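Local structure of prolyl endopeptidase (Myxococcus xanthus, 2BKL) at residues 66-71 and 659-664; 272-277 and 287-292; 375-380 and 393-398; 413-418 and 435-440; 545-550 and 601-606. The protein probably hydrolyses oligopeptides after proline, and less readily after alanine, as a serine peptidase of the prolyl oligopeptidase (S9A) family. All blocks are in the same frame, centred on the assembly; numbering follows the deposited sequence.

Contact 1 of 5, residues 66-71 and 659-664; sequences LFYTDS and KAIESS
F67, the last helical residue of helix 56-67, lays its ring against one turn of helix 657-674, made here by A660, I661 and S664. At the base of the side chain, F67 CB lies 4.2 Å from I661 CG1. CG stands beside the backbone N, anti to the carbonyl carbon (chi1 -73°), which directs the ring toward the I661 turn. Further out, F67 CD2 meets I661 CG1 at 3.7 Å and F67 CE2 comes 3.7 Å from A660 O. At the tip, F67 CZ is 3.5 Å from S664 OG. Both oxygens sit at the ring's edge, near its plane, whereas I661 CG1 arrives obliquely. I661 also serves a second ring: its CD1 packs 3.5 Å from Y68 CE2, and Y68 OH is hydrogen-bonded to E92. F63, one turn earlier, meets the F67 ring with planes about 30° apart and touches I661 and S664. An alanine in place of F67 would probably open a gap against this turn and deprive S664 OG of its aromatic edge. Residues 66-71 lead into strand 71-78, the start of the propeller, while helix 657-674 belongs to the peptidase domain; the contact thus sits at a link between domains. Apolar carbons and the weakly polar C-H rim of F67 make the contact, which therefore rests on fit of shape more than on directed bonds.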
# COMPACT_ATOMS: atom_id res chain seq x y z
N LEU A 66 18.16 9.77 11.35
CA LEU A 66 16.71 9.86 11.22
C LEU A 66 16.00 8.53 11.14
O LEU A 66 14.90 8.38 11.66
CB LEU A 66 16.34 10.66 9.97
CG LEU A 66 16.66 12.15 10.00
CD1 LEU A 66 16.49 12.75 8.64
CD2 LEU A 66 15.80 12.85 11.06
N PHE A 67 16.59 7.55 10.46
CA PHE A 67 15.86 6.30 10.14
C PHE A 67 15.90 5.26 11.25
O PHE A 67 15.03 4.38 11.30
CB PHE A 67 16.38 5.64 8.85
CG PHE A 67 16.00 6.33 7.58
CD1 PHE A 67 15.37 7.57 7.56
CD2 PHE A 67 16.33 5.74 6.39
CE1 PHE A 67 15.02 8.16 6.34
CE2 PHE A 67 16.01 6.32 5.17
CZ PHE A 67 15.36 7.55 5.15
N TYR A 68 16.92 5.30 12.10
CA TYR A 68 16.94 4.41 13.27
C TYR A 68 16.19 5.13 14.37
O TYR A 68 16.59 6.22 14.77
CB TYR A 68 18.37 4.09 13.69
CG TYR A 68 19.09 3.14 12.76
CD1 TYR A 68 18.81 1.78 12.77
CD2 TYR A 68 20.08 3.61 11.87
CE1 TYR A 68 19.50 0.90 11.92
CE2 TYR A 68 20.75 2.76 11.02
CZ TYR A 68 20.47 1.41 11.01
OH TYR A 68 21.14 0.57 10.13
N THR A 69 15.07 4.58 14.79
CA THR A 69 14.24 5.22 15.81
C THR A 69 13.86 4.24 16.91
O THR A 69 13.95 3.02 16.75
CB THR A 69 12.93 5.77 15.23
OG1 THR A 69 12.08 4.68 14.88
CG2 THR A 69 13.15 6.53 13.94
N ASP A 70 13.42 4.83 18.01
CA ASP A 70 12.70 4.14 19.06
C ASP A 70 11.24 4.42 18.81
O ASP A 70 10.82 5.58 18.84
CB ASP A 70 13.07 4.70 20.43
CG ASP A 70 14.46 4.39 20.81
OD1 ASP A 70 14.82 3.19 20.82
OD2 ASP A 70 15.30 5.28 21.08
N SER A 71 10.47 3.39 18.52
CA SER A 71 9.06 3.56 18.31
C SER A 71 8.34 2.34 18.89
O SER A 71 8.94 1.30 19.17
CB SER A 71 8.75 3.69 16.84
OG SER A 71 8.83 2.45 16.15
N LYS A 659 19.64 -0.70 4.45
CA LYS A 659 19.37 -0.66 3.02
C LYS A 659 18.44 0.49 2.63
O LYS A 659 18.59 1.10 1.56
CB LYS A 659 18.82 -2.00 2.54
CG LYS A 659 19.84 -3.17 2.64
CD LYS A 659 21.22 -2.89 2.03
CE LYS A 659 22.10 -4.12 2.10
NZ LYS A 659 22.35 -4.59 3.50
N ALA A 660 17.52 0.85 3.50
CA ALA A 660 16.68 2.03 3.29
C ALA A 660 17.53 3.30 3.27
O ALA A 660 17.29 4.18 2.46
CB ALA A 660 15.60 2.10 4.37
N ILE A 661 18.54 3.37 4.15
CA ILE A 661 19.46 4.51 4.16
C ILE A 661 20.14 4.58 2.81
O ILE A 661 20.18 5.65 2.19
CB ILE A 661 20.48 4.41 5.31
CG1 ILE A 661 19.79 4.58 6.64
CG2 ILE A 661 21.57 5.48 5.15
CD1 ILE A 661 20.59 4.16 7.87
N GLU A 662 20.69 3.45 2.34
CA GLU A 662 21.39 3.43 1.04
C GLU A 662 20.48 3.85 -0.10
O GLU A 662 20.90 4.57 -1.01
CB GLU A 662 22.01 2.05 0.77
CG GLU A 662 23.23 1.76 1.62
CD GLU A 662 23.84 0.41 1.28
OE1 GLU A 662 24.29 0.25 0.13
OE2 GLU A 662 23.88 -0.49 2.14
N SER A 663 19.21 3.45 -0.06
CA SER A 663 18.31 3.75 -1.16
C SER A 663 18.01 5.25 -1.17
O SER A 663 17.96 5.86 -2.24
CB SER A 663 17.02 2.94 -1.04
OG SER A 663 17.31 1.58 -1.27
N SER A 664 17.82 5.84 0.01
CA SER A 664 17.53 7.26 0.11
C SER A 664 18.75 8.08 -0.30
O SER A 664 18.57 9.10 -0.93
CB SER A 664 17.06 7.64 1.52
OG SER A 664 15.76 7.09 1.75

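Contact 2 of 5, residues 272-277 and 287-292; sequences GAKYEV and LTDEGA
Y275 and T288 face each other as a non-hydrogen-bonded antiparallel pair, 4.6 Å between their CA atoms, with E276 and L287 as the hydrogen-bonded pair beside them. They belong to the hairpin of strands 275-280 and 283-288, the first two strands of a four-stranded propeller blade. E276 N donates to L287 O at 2.9 Å, and L287 N returns a bond to E276 O. Where the pairing ends, side chains continue it: D289 OD1 accepts K274 N at 2.9 Å, on the syn side but 30° out of the carboxylate plane. T288 OG1 gives its proton to K274 O at 2.7 Å and accepts E290 N in an ST turn, so one hydroxyl links the two segments of the hairpin. With OG1 anti to its own backbone N (chi1 -178°), it also lies over one face of the Y275 ring, toward the rim. The K274 amine is hydrogen-bonded to the carbonyl of W249, a residue of the pocket that holds the bound N-[(benzyloxy)carbonyl]-L-alanyl-L-proline, and the K274 side chain lies about 11 Å from this ligand. At the ring's far end, Y275 OH donates over a short 2.5 Å to E290 OE1, which accepts on its anti lone pair, while E290 OE2 salt-bridges R307.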
# COMPACT_ATOMS: atom_id res chain seq x y z
N GLY A 272 -21.57 -3.02 -8.70
CA GLY A 272 -21.00 -1.69 -8.67
C GLY A 272 -21.00 -1.07 -7.27
O GLY A 272 -20.97 0.15 -7.11
N ALA A 273 -21.03 -1.93 -6.26
CA ALA A 273 -21.01 -1.50 -4.85
C ALA A 273 -20.21 -2.48 -4.00
O ALA A 273 -20.15 -3.68 -4.31
CB ALA A 273 -22.43 -1.38 -4.30
N LYS A 274 -19.57 -1.94 -2.97
CA LYS A 274 -18.82 -2.69 -1.98
C LYS A 274 -19.53 -2.70 -0.66
O LYS A 274 -20.27 -1.77 -0.33
CB LYS A 274 -17.43 -2.11 -1.77
CG LYS A 274 -16.56 -2.20 -2.96
CD LYS A 274 -15.20 -1.54 -2.71
CE LYS A 274 -15.33 -0.04 -2.75
NZ LYS A 274 -14.02 0.63 -2.62
N TYR A 275 -19.24 -3.73 0.12
CA TYR A 275 -19.87 -3.97 1.41
C TYR A 275 -18.85 -4.60 2.36
O TYR A 275 -18.26 -5.62 2.03
CB TYR A 275 -21.06 -4.93 1.30
CG TYR A 275 -22.08 -4.52 0.30
CD1 TYR A 275 -21.90 -4.78 -1.06
CD2 TYR A 275 -23.26 -3.91 0.70
CE1 TYR A 275 -22.87 -4.39 -2.00
CE2 TYR A 275 -24.23 -3.52 -0.22
CZ TYR A 275 -24.02 -3.76 -1.58
OH TYR A 275 -24.97 -3.38 -2.50
N GLU A 276 -18.69 -4.01 3.54
CA GLU A 276 -17.85 -4.56 4.61
C GLU A 276 -18.73 -4.73 5.83
O GLU A 276 -19.50 -3.83 6.17
CB GLU A 276 -16.73 -3.58 4.91
CG GLU A 276 -15.77 -4.04 6.00
CD GLU A 276 -14.79 -2.96 6.40
OE1 GLU A 276 -14.42 -2.12 5.56
OE2 GLU A 276 -14.39 -2.94 7.58
N VAL A 277 -18.63 -5.87 6.50
CA VAL A 277 -19.54 -6.20 7.59
C VAL A 277 -18.80 -6.51 8.89
O VAL A 277 -17.75 -7.18 8.89
CB VAL A 277 -20.40 -7.44 7.24
CG1 VAL A 277 -21.47 -7.64 8.30
CG2 VAL A 277 -20.97 -7.31 5.88
N LEU A 287 -20.98 -1.42 6.17
CA LEU A 287 -20.46 -0.21 5.57
C LEU A 287 -20.48 -0.38 4.08
O LEU A 287 -19.90 -1.34 3.55
CB LEU A 287 -19.02 0.05 6.05
CG LEU A 287 -18.26 1.17 5.36
CD1 LEU A 287 -18.86 2.55 5.62
CD2 LEU A 287 -16.78 1.11 5.79
N THR A 288 -21.13 0.53 3.36
CA THR A 288 -21.32 0.36 1.92
C THR A 288 -21.43 1.65 1.15
O THR A 288 -21.84 2.69 1.69
CB THR A 288 -22.57 -0.53 1.68
OG1 THR A 288 -22.75 -0.76 0.28
CG2 THR A 288 -23.83 0.16 2.13
N ASP A 289 -21.05 1.59 -0.13
CA ASP A 289 -21.28 2.68 -1.07
C ASP A 289 -22.54 2.48 -1.93
O ASP A 289 -22.81 3.26 -2.83
CB ASP A 289 -20.03 3.01 -1.92
CG ASP A 289 -19.54 1.88 -2.72
OD1 ASP A 289 -20.30 0.90 -2.89
OD2 ASP A 289 -18.39 1.90 -3.25
N GLU A 290 -23.32 1.45 -1.63
CA GLU A 290 -24.59 1.26 -2.33
C GLU A 290 -25.50 2.46 -2.13
O GLU A 290 -25.85 2.78 -0.99
CB GLU A 290 -25.27 -0.02 -1.88
CG GLU A 290 -26.41 -0.45 -2.80
CD GLU A 290 -27.47 -1.26 -2.09
OE1 GLU A 290 -27.20 -2.44 -1.73
OE2 GLU A 290 -28.60 -0.73 -1.92
N GLY A 291 -25.84 3.13 -3.23
CA GLY A 291 -26.64 4.34 -3.19
C GLY A 291 -26.04 5.46 -2.36
O GLY A 291 -26.76 6.32 -1.88
N ALA A 292 -24.71 5.49 -2.24
CA ALA A 292 -24.02 6.43 -1.38
C ALA A 292 -22.53 6.44 -1.74
O ALA A 292 -21.74 5.74 -1.15
CB ALA A 292 -24.21 6.02 0.10
O HOH W 1 -22.12 1.94 -5.37

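Contact 3 of 5, residues 375-380 and 393-398; sequences DDAYYV and TSVSTG
The open end of the beta hairpin formed by strands 376-383 and 386-394, in the last propeller blade, is held where D375 meets S394, V395 and S396. The D375 carboxylate grips the turning chain with both oxygens. OD1 of D375 accepts S396 N at 2.9 Å through its syn lone pair, and S396 OG, 2.8 Å from the same OD1, comes from above the carboxylate plane. The other oxygen, D375 OD2, takes the proton of S394 OG at 2.7 Å, also on its syn side. S394 OG in turn accepts T397 N, an ST motif. CG of D375 lies anti to the backbone N (chi1 -175°), directed toward S394 and S396. An alanine here would probably leave S396 N and both serine hydroxyls without these acceptors and the turn freer to shift. Backbone bonds pair A377 with T393, and A377 CB packs 3.9 Å from V395 CG2. Beyond, Y378 meets W403 of strand 400-405 edge-to-face and touches T74 and P75 of strand 71-78, in the first blade, while V395 O accepts R355 from strand 353-356.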
# COMPACT_ATOMS: atom_id res chain seq x y z
N ASP A 375 -13.04 -0.53 26.77
CA ASP A 375 -13.26 0.90 26.75
C ASP A 375 -12.05 1.70 26.26
O ASP A 375 -12.23 2.79 25.73
CB ASP A 375 -13.62 1.40 28.15
CG ASP A 375 -13.97 2.86 28.16
OD1 ASP A 375 -14.97 3.23 27.51
OD2 ASP A 375 -13.28 3.70 28.77
N ASP A 376 -10.85 1.20 26.47
CA ASP A 376 -9.66 1.88 25.96
C ASP A 376 -9.49 1.60 24.46
O ASP A 376 -9.47 0.45 24.05
CB ASP A 376 -8.38 1.39 26.64
CG ASP A 376 -8.37 1.64 28.13
OD1 ASP A 376 -8.75 2.75 28.56
OD2 ASP A 376 -7.98 0.74 28.91
N ALA A 377 -9.32 2.66 23.67
CA ALA A 377 -9.06 2.55 22.24
C ALA A 377 -7.96 3.51 21.86
O ALA A 377 -7.88 4.59 22.43
CB ALA A 377 -10.29 2.85 21.42
N TYR A 378 -7.16 3.16 20.86
CA TYR A 378 -6.00 3.94 20.50
C TYR A 378 -6.14 4.49 19.11
O TYR A 378 -6.81 3.90 18.26
CB TYR A 378 -4.74 3.05 20.57
CG TYR A 378 -4.42 2.49 21.93
CD1 TYR A 378 -5.09 1.39 22.40
CD2 TYR A 378 -3.43 3.05 22.72
CE1 TYR A 378 -4.81 0.87 23.66
CE2 TYR A 378 -3.13 2.52 23.96
CZ TYR A 378 -3.83 1.45 24.41
OH TYR A 378 -3.54 0.92 25.65
N TYR A 379 -5.51 5.63 18.86
CA TYR A 379 -5.37 6.08 17.49
C TYR A 379 -4.00 6.68 17.28
O TYR A 379 -3.33 7.12 18.22
CB TYR A 379 -6.47 7.07 17.08
CG TYR A 379 -6.35 8.48 17.60
CD1 TYR A 379 -6.93 8.85 18.80
CD2 TYR A 379 -5.69 9.46 16.86
CE1 TYR A 379 -6.84 10.19 19.27
CE2 TYR A 379 -5.60 10.76 17.31
CZ TYR A 379 -6.16 11.10 18.54
OH TYR A 379 -6.07 12.42 18.94
N VAL A 380 -3.58 6.65 16.02
CA VAL A 380 -2.30 7.19 15.60
C VAL A 380 -2.51 8.50 14.90
O VAL A 380 -3.42 8.62 14.08
CB VAL A 380 -1.64 6.18 14.63
CG1 VAL A 380 -0.28 6.67 14.15
CG2 VAL A 380 -1.50 4.79 15.26
N THR A 393 -7.48 6.58 24.36
CA THR A 393 -8.71 7.28 24.63
C THR A 393 -9.72 6.35 25.29
O THR A 393 -9.65 5.14 25.13
CB THR A 393 -9.33 7.87 23.34
OG1 THR A 393 -9.95 6.82 22.56
CG2 THR A 393 -8.30 8.44 22.40
N SER A 394 -10.63 6.93 26.05
CA SER A 394 -11.79 6.22 26.55
C SER A 394 -12.95 6.43 25.60
O SER A 394 -13.33 7.54 25.28
CB SER A 394 -12.18 6.74 27.93
OG SER A 394 -13.50 6.31 28.26
N VAL A 395 -13.53 5.34 25.14
CA VAL A 395 -14.65 5.43 24.22
C VAL A 395 -15.86 6.02 24.94
O VAL A 395 -16.58 6.84 24.36
CB VAL A 395 -15.00 4.05 23.62
CG1 VAL A 395 -16.23 4.15 22.73
CG2 VAL A 395 -13.84 3.52 22.80
N SER A 396 -16.09 5.58 26.17
CA SER A 396 -17.27 6.01 26.92
C SER A 396 -17.23 7.48 27.35
O SER A 396 -18.27 8.11 27.33
CB SER A 396 -17.50 5.10 28.12
OG SER A 396 -16.44 5.14 29.03
N THR A 397 -16.06 8.02 27.70
CA THR A 397 -15.97 9.41 28.21
C THR A 397 -15.31 10.42 27.27
O THR A 397 -15.47 11.63 27.44
CB THR A 397 -15.21 9.48 29.54
OG1 THR A 397 -13.81 9.30 29.33
CG2 THR A 397 -15.65 8.38 30.54
N GLY A 398 -14.49 9.95 26.33
CA GLY A 398 -13.73 10.82 25.46
C GLY A 398 -12.41 11.32 26.01
O GLY A 398 -11.69 12.07 25.33

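Contact 4 of 5, residues 413-418 and 435-440; sequences EQYQVE and VHRKDL
H436 and E418 make the tight side of this contact: H436 NE2 donates to E418 OE2 at 2.7 Å. The oxygen lies in the imidazole plane, but the ring and carboxylate planes stand 88° apart. The other nitrogen, H436 ND1, donates at 2.8 Å to R437 O, nearly straight and from well above that carbonyl's plane. Both nitrogens are donors, which is consistent with a positively charged ring next to E418, whose OE2 also bonds Y521 OH. Rotation of the imidazole is thereby fixed from two sides, and L440 CD2 covers part of one face. Q416 approaches obliquely, its OE1 3.3 Å from H436 CE1. Between the two strands, the backbones of Q416 and H436 bond in both directions, Q416 N reaching H436 O at 2.9 Å. This is the hairpin of strands 415-423 and 429-437, at one edge of the eight-stranded sheet of the alpha/beta-hydrolase domain; Y415 and V435 turn onto helix 469-473. The backbone stays joined as far as K438 N, which donates to Q414 O at 2.9 Å; the exposed side-chain ends of E413 and K438 are looser. K438 NZ makes a weak bond to E413 O, at 3.0 Å. R437 NH1 donates to Q414 OE1 at 3.0 Å from above the amide plane, while R437 NE is salt-bridged to D439. A water here donates to Q414 O at 2.9 Å and accepts D439 N.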
# COMPACT_ATOMS: atom_id res chain seq x y z
N GLU A 413 9.09 23.37 13.68
CA GLU A 413 8.71 24.77 13.50
C GLU A 413 9.41 25.46 12.33
O GLU A 413 9.03 26.56 11.92
CB GLU A 413 9.01 25.56 14.79
CG GLU A 413 8.25 25.05 16.01
CD GLU A 413 6.74 25.00 15.79
OE1 GLU A 413 6.14 26.08 15.55
OE2 GLU A 413 6.15 23.88 15.85
N GLN A 414 10.40 24.80 11.77
CA GLN A 414 11.07 25.32 10.58
C GLN A 414 10.26 25.09 9.30
O GLN A 414 10.61 25.66 8.28
CB GLN A 414 12.48 24.71 10.44
CG GLN A 414 13.48 25.37 11.43
CD GLN A 414 14.82 24.67 11.53
OE1 GLN A 414 15.22 23.92 10.63
NE2 GLN A 414 15.53 24.91 12.64
N TYR A 415 9.22 24.27 9.34
CA TYR A 415 8.52 23.84 8.12
C TYR A 415 7.05 24.19 8.18
O TYR A 415 6.47 24.41 9.26
CB TYR A 415 8.64 22.31 7.93
CG TYR A 415 10.02 21.80 8.12
CD1 TYR A 415 11.00 22.02 7.19
CD2 TYR A 415 10.37 21.14 9.28
CE1 TYR A 415 12.30 21.58 7.39
CE2 TYR A 415 11.67 20.69 9.49
CZ TYR A 415 12.62 20.93 8.56
OH TYR A 415 13.93 20.52 8.77
N GLN A 416 6.45 24.27 7.00
CA GLN A 416 5.00 24.42 6.94
C GLN A 416 4.44 23.55 5.86
O GLN A 416 5.14 23.11 4.93
CB GLN A 416 4.58 25.85 6.72
CG GLN A 416 4.99 26.42 5.41
CD GLN A 416 4.60 27.88 5.24
OE1 GLN A 416 5.44 28.70 4.89
NE2 GLN A 416 3.33 28.20 5.47
N VAL A 417 3.15 23.30 6.00
CA VAL A 417 2.39 22.46 5.09
C VAL A 417 1.22 23.29 4.61
O VAL A 417 0.50 23.89 5.42
CB VAL A 417 1.80 21.23 5.81
CG1 VAL A 417 1.00 20.36 4.83
CG2 VAL A 417 2.90 20.42 6.52
N GLU A 418 1.11 23.41 3.29
CA GLU A 418 -0.02 24.04 2.64
C GLU A 418 -0.91 22.96 2.02
O GLU A 418 -0.44 21.87 1.64
CB GLU A 418 0.46 24.93 1.50
CG GLU A 418 1.65 25.82 1.82
CD GLU A 418 1.94 26.68 0.63
OE1 GLU A 418 1.03 27.44 0.26
OE2 GLU A 418 3.03 26.54 0.03
N VAL A 435 4.80 21.02 0.96
CA VAL A 435 5.58 21.08 2.21
C VAL A 435 6.93 21.71 1.91
O VAL A 435 7.60 21.38 0.94
CB VAL A 435 5.81 19.64 2.79
CG1 VAL A 435 6.45 19.72 4.16
CG2 VAL A 435 4.48 18.84 2.83
N HIS A 436 7.34 22.64 2.76
CA HIS A 436 8.61 23.33 2.56
C HIS A 436 9.01 24.08 3.82
O HIS A 436 8.20 24.28 4.72
CB HIS A 436 8.53 24.31 1.39
CG HIS A 436 7.36 25.22 1.48
ND1 HIS A 436 7.36 26.38 2.23
CD2 HIS A 436 6.13 25.15 0.90
CE1 HIS A 436 6.18 26.97 2.12
NE2 HIS A 436 5.42 26.24 1.33
N ARG A 437 10.26 24.53 3.87
CA ARG A 437 10.67 25.44 4.94
C ARG A 437 9.83 26.71 4.91
O ARG A 437 9.48 27.23 3.83
CB ARG A 437 12.14 25.83 4.80
CG ARG A 437 13.13 24.74 5.14
CD ARG A 437 14.56 25.17 4.98
NE ARG A 437 14.86 26.18 5.99
CZ ARG A 437 15.17 25.89 7.26
NH1 ARG A 437 15.28 24.62 7.68
NH2 ARG A 437 15.38 26.87 8.13
N LYS A 438 9.57 27.26 6.08
CA LYS A 438 8.87 28.55 6.18
C LYS A 438 9.56 29.67 5.42
O LYS A 438 8.88 30.54 4.90
CB LYS A 438 8.67 28.95 7.65
CG LYS A 438 7.66 28.10 8.35
CD LYS A 438 7.33 28.60 9.77
CE LYS A 438 6.44 27.62 10.52
NZ LYS A 438 6.40 27.94 11.96
N ASP A 439 10.89 29.66 5.40
CA ASP A 439 11.66 30.70 4.69
C ASP A 439 11.91 30.48 3.19
O ASP A 439 12.70 31.19 2.58
CB ASP A 439 12.97 30.97 5.42
CG ASP A 439 13.91 29.80 5.45
OD1 ASP A 439 13.77 28.78 4.71
OD2 ASP A 439 14.90 29.84 6.24
N LEU A 440 11.23 29.51 2.59
CA LEU A 440 11.37 29.26 1.17
C LEU A 440 11.14 30.53 0.40
O LEU A 440 10.14 31.21 0.62
CB LEU A 440 10.31 28.25 0.72
CG LEU A 440 10.31 27.87 -0.76
CD1 LEU A 440 11.37 26.80 -0.97
CD2 LEU A 440 8.90 27.40 -1.19
O HOH W 2 12.19 28.00 7.65
O HOH W 3 6.01 30.97 5.53

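Contact 5 of 5, residues 545-550 and 601-606; sequences QRPELY and PDVRYP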
# COMPACT_ATOMS: atom_id res chain seq x y z
N GLN A 545 4.28 11.17 -21.99
CA GLN A 545 3.28 12.11 -22.55
C GLN A 545 3.75 13.55 -22.63
O GLN A 545 3.51 14.22 -23.64
CB GLN A 545 1.98 12.05 -21.73
CG GLN A 545 1.29 10.70 -21.87
CD GLN A 545 -0.04 10.61 -21.17
OE1 GLN A 545 -0.42 11.48 -20.38
NE2 GLN A 545 -0.76 9.53 -21.45
N ARG A 546 4.37 14.03 -21.57
CA ARG A 546 4.74 15.44 -21.45
C ARG A 546 6.11 15.57 -20.83
O ARG A 546 6.28 16.15 -19.76
CB ARG A 546 3.72 16.19 -20.60
CG ARG A 546 2.32 16.16 -21.16
CD ARG A 546 2.07 17.14 -22.21
NE ARG A 546 2.26 18.54 -21.81
CZ ARG A 546 1.45 19.30 -21.05
NH1 ARG A 546 0.34 18.86 -20.50
NH2 ARG A 546 1.79 20.57 -20.85
N PRO A 547 7.13 15.04 -21.50
CA PRO A 547 8.49 15.05 -20.95
C PRO A 547 8.99 16.47 -20.63
O PRO A 547 9.77 16.62 -19.68
CB PRO A 547 9.32 14.37 -22.06
CG PRO A 547 8.50 14.55 -23.32
CD PRO A 547 7.08 14.42 -22.84
N GLU A 548 8.53 17.46 -21.38
CA GLU A 548 8.95 18.83 -21.18
C GLU A 548 8.56 19.45 -19.86
O GLU A 548 9.11 20.47 -19.49
CB GLU A 548 8.47 19.70 -22.36
CG GLU A 548 6.99 20.04 -22.36
CD GLU A 548 6.04 18.93 -22.84
OE1 GLU A 548 6.46 17.82 -23.25
OE2 GLU A 548 4.82 19.21 -22.87
N LEU A 549 7.62 18.85 -19.14
CA LEU A 549 7.21 19.39 -17.84
C LEU A 549 8.14 19.02 -16.68
O LEU A 549 8.02 19.59 -15.61
CB LEU A 549 5.80 18.92 -17.47
CG LEU A 549 4.63 19.33 -18.33
CD1 LEU A 549 3.32 18.75 -17.81
CD2 LEU A 549 4.53 20.84 -18.42
N TYR A 550 9.05 18.07 -16.90
CA TYR A 550 9.78 17.41 -15.82
C TYR A 550 11.28 17.40 -16.06
O TYR A 550 11.73 17.26 -17.20
CB TYR A 550 9.28 15.97 -15.68
CG TYR A 550 7.77 15.84 -15.63
CD1 TYR A 550 7.06 16.25 -14.51
CD2 TYR A 550 7.04 15.34 -16.70
CE1 TYR A 550 5.70 16.14 -14.46
CE2 TYR A 550 5.66 15.23 -16.68
CZ TYR A 550 4.98 15.64 -15.54
OH TYR A 550 3.62 15.57 -15.51
N PRO A 601 10.89 8.58 -30.32
CA PRO A 601 12.26 8.95 -30.60
C PRO A 601 12.43 10.45 -30.78
O PRO A 601 11.46 11.19 -31.00
CB PRO A 601 12.55 8.22 -31.91
CG PRO A 601 11.21 8.22 -32.60
CD PRO A 601 10.22 7.99 -31.49
N ASP A 602 13.67 10.89 -30.72
CA ASP A 602 14.06 12.27 -31.00
C ASP A 602 13.46 13.22 -29.97
O ASP A 602 13.17 14.38 -30.27
CB ASP A 602 13.69 12.69 -32.42
CG ASP A 602 14.09 11.66 -33.45
OD1 ASP A 602 15.26 11.18 -33.41
OD2 ASP A 602 13.28 11.17 -34.28
N VAL A 603 13.34 12.72 -28.73
CA VAL A 603 12.82 13.47 -27.58
C VAL A 603 13.86 13.47 -26.48
O VAL A 603 14.44 12.43 -26.16
CB VAL A 603 11.55 12.83 -27.08
CG1 VAL A 603 11.09 13.42 -25.76
CG2 VAL A 603 10.46 12.98 -28.11
N ARG A 604 14.13 14.63 -25.89
CA ARG A 604 14.96 14.71 -24.70
C ARG A 604 14.07 14.42 -23.51
O ARG A 604 13.17 15.19 -23.17
CB ARG A 604 15.65 16.07 -24.56
CG ARG A 604 16.51 16.46 -25.77
CD ARG A 604 16.79 17.98 -25.91
NE ARG A 604 18.18 18.31 -25.60
CZ ARG A 604 18.66 18.50 -24.37
NH1 ARG A 604 17.88 18.41 -23.30
NH2 ARG A 604 19.95 18.78 -24.21
N TYR A 605 14.32 13.29 -22.87
CA TYR A 605 13.55 12.87 -21.72
C TYR A 605 14.14 13.45 -20.46
O TYR A 605 15.32 13.77 -20.39
CB TYR A 605 13.49 11.31 -21.65
CG TYR A 605 12.54 10.79 -22.71
CD1 TYR A 605 11.16 10.89 -22.55
CD2 TYR A 605 13.02 10.26 -23.91
CE1 TYR A 605 10.31 10.45 -23.50
CE2 TYR A 605 12.16 9.85 -24.89
CZ TYR A 605 10.82 9.94 -24.70
OH TYR A 605 9.94 9.60 -25.69
N PRO A 606 13.33 13.49 -19.42
CA PRO A 606 13.88 13.74 -18.09
C PRO A 606 14.89 12.67 -17.71
O PRO A 606 14.78 11.52 -18.17
CB PRO A 606 12.65 13.61 -17.17
CG PRO A 606 11.48 13.67 -18.02
CD PRO A 606 11.88 13.30 -19.39
O HOH W 4 12.56 16.84 -20.43
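P547 is met by V603, Y605 and P606 around one pyrrolidine ring. P547 CG touches V603 CG1 at 3.7 Å, the two side chains crossing at about a right angle. On its CB, P547 has P606 CD at 3.9 Å and Y605 CD1 at 4.0 Å. P606 continues the apolar line to Y550, its CG 4.0 Å from Y550 CB. V603 CG1 also stands 3.6 Å above the centre of the Y605 ring, so the valine methyl packs on both that ring and P547, which also touch each other. The next shell sets these groups. P547 begins a 3-10 turn in which Y550 N bonds P547 O at 3.2 Å, and R546 NE forms a salt bridge with E548 OE2, the R546 guanidinium being linked onward to E514. Y550 OH is hydrogen-bonded to H510 of helix 503-518, and Y605 is held through its OH by R600 O and through its N by N637. Further out, the two loops lead into strands 552-556 and 607-613, parallel neighbours in the central sheet of the alpha/beta-hydrolase domain; the first follows helix 534-545, which starts just after S533 of the ligand pocket. The direct side-chain contacts are carbon to carbon and give no directed bond between the two segments, while a water near P547 O and R604 O probably adds a polar link.

In the fold
Contact 1 comes first along the chain and closes last: residues 66-71 pair with 659-664, and the loop between them encloses all four other contacts. Inside it, contacts 2, 3, 4 and 5 follow in series, none crossing another. Contacts 2 and 3 each close a short hairpin in a separate propeller blade, their centres about 27 Å apart. Contact 4 closes a hairpin at the edge of the peptidase domain's sheet. Contact 5, with some fifty residues between its segments, joins loops before two inner strands of that same sheet. Contact 1 brings an early helix, 56-67, to the chain's final one, beside the passage into the propeller, about 8 Å from contact 4 by nearest atoms.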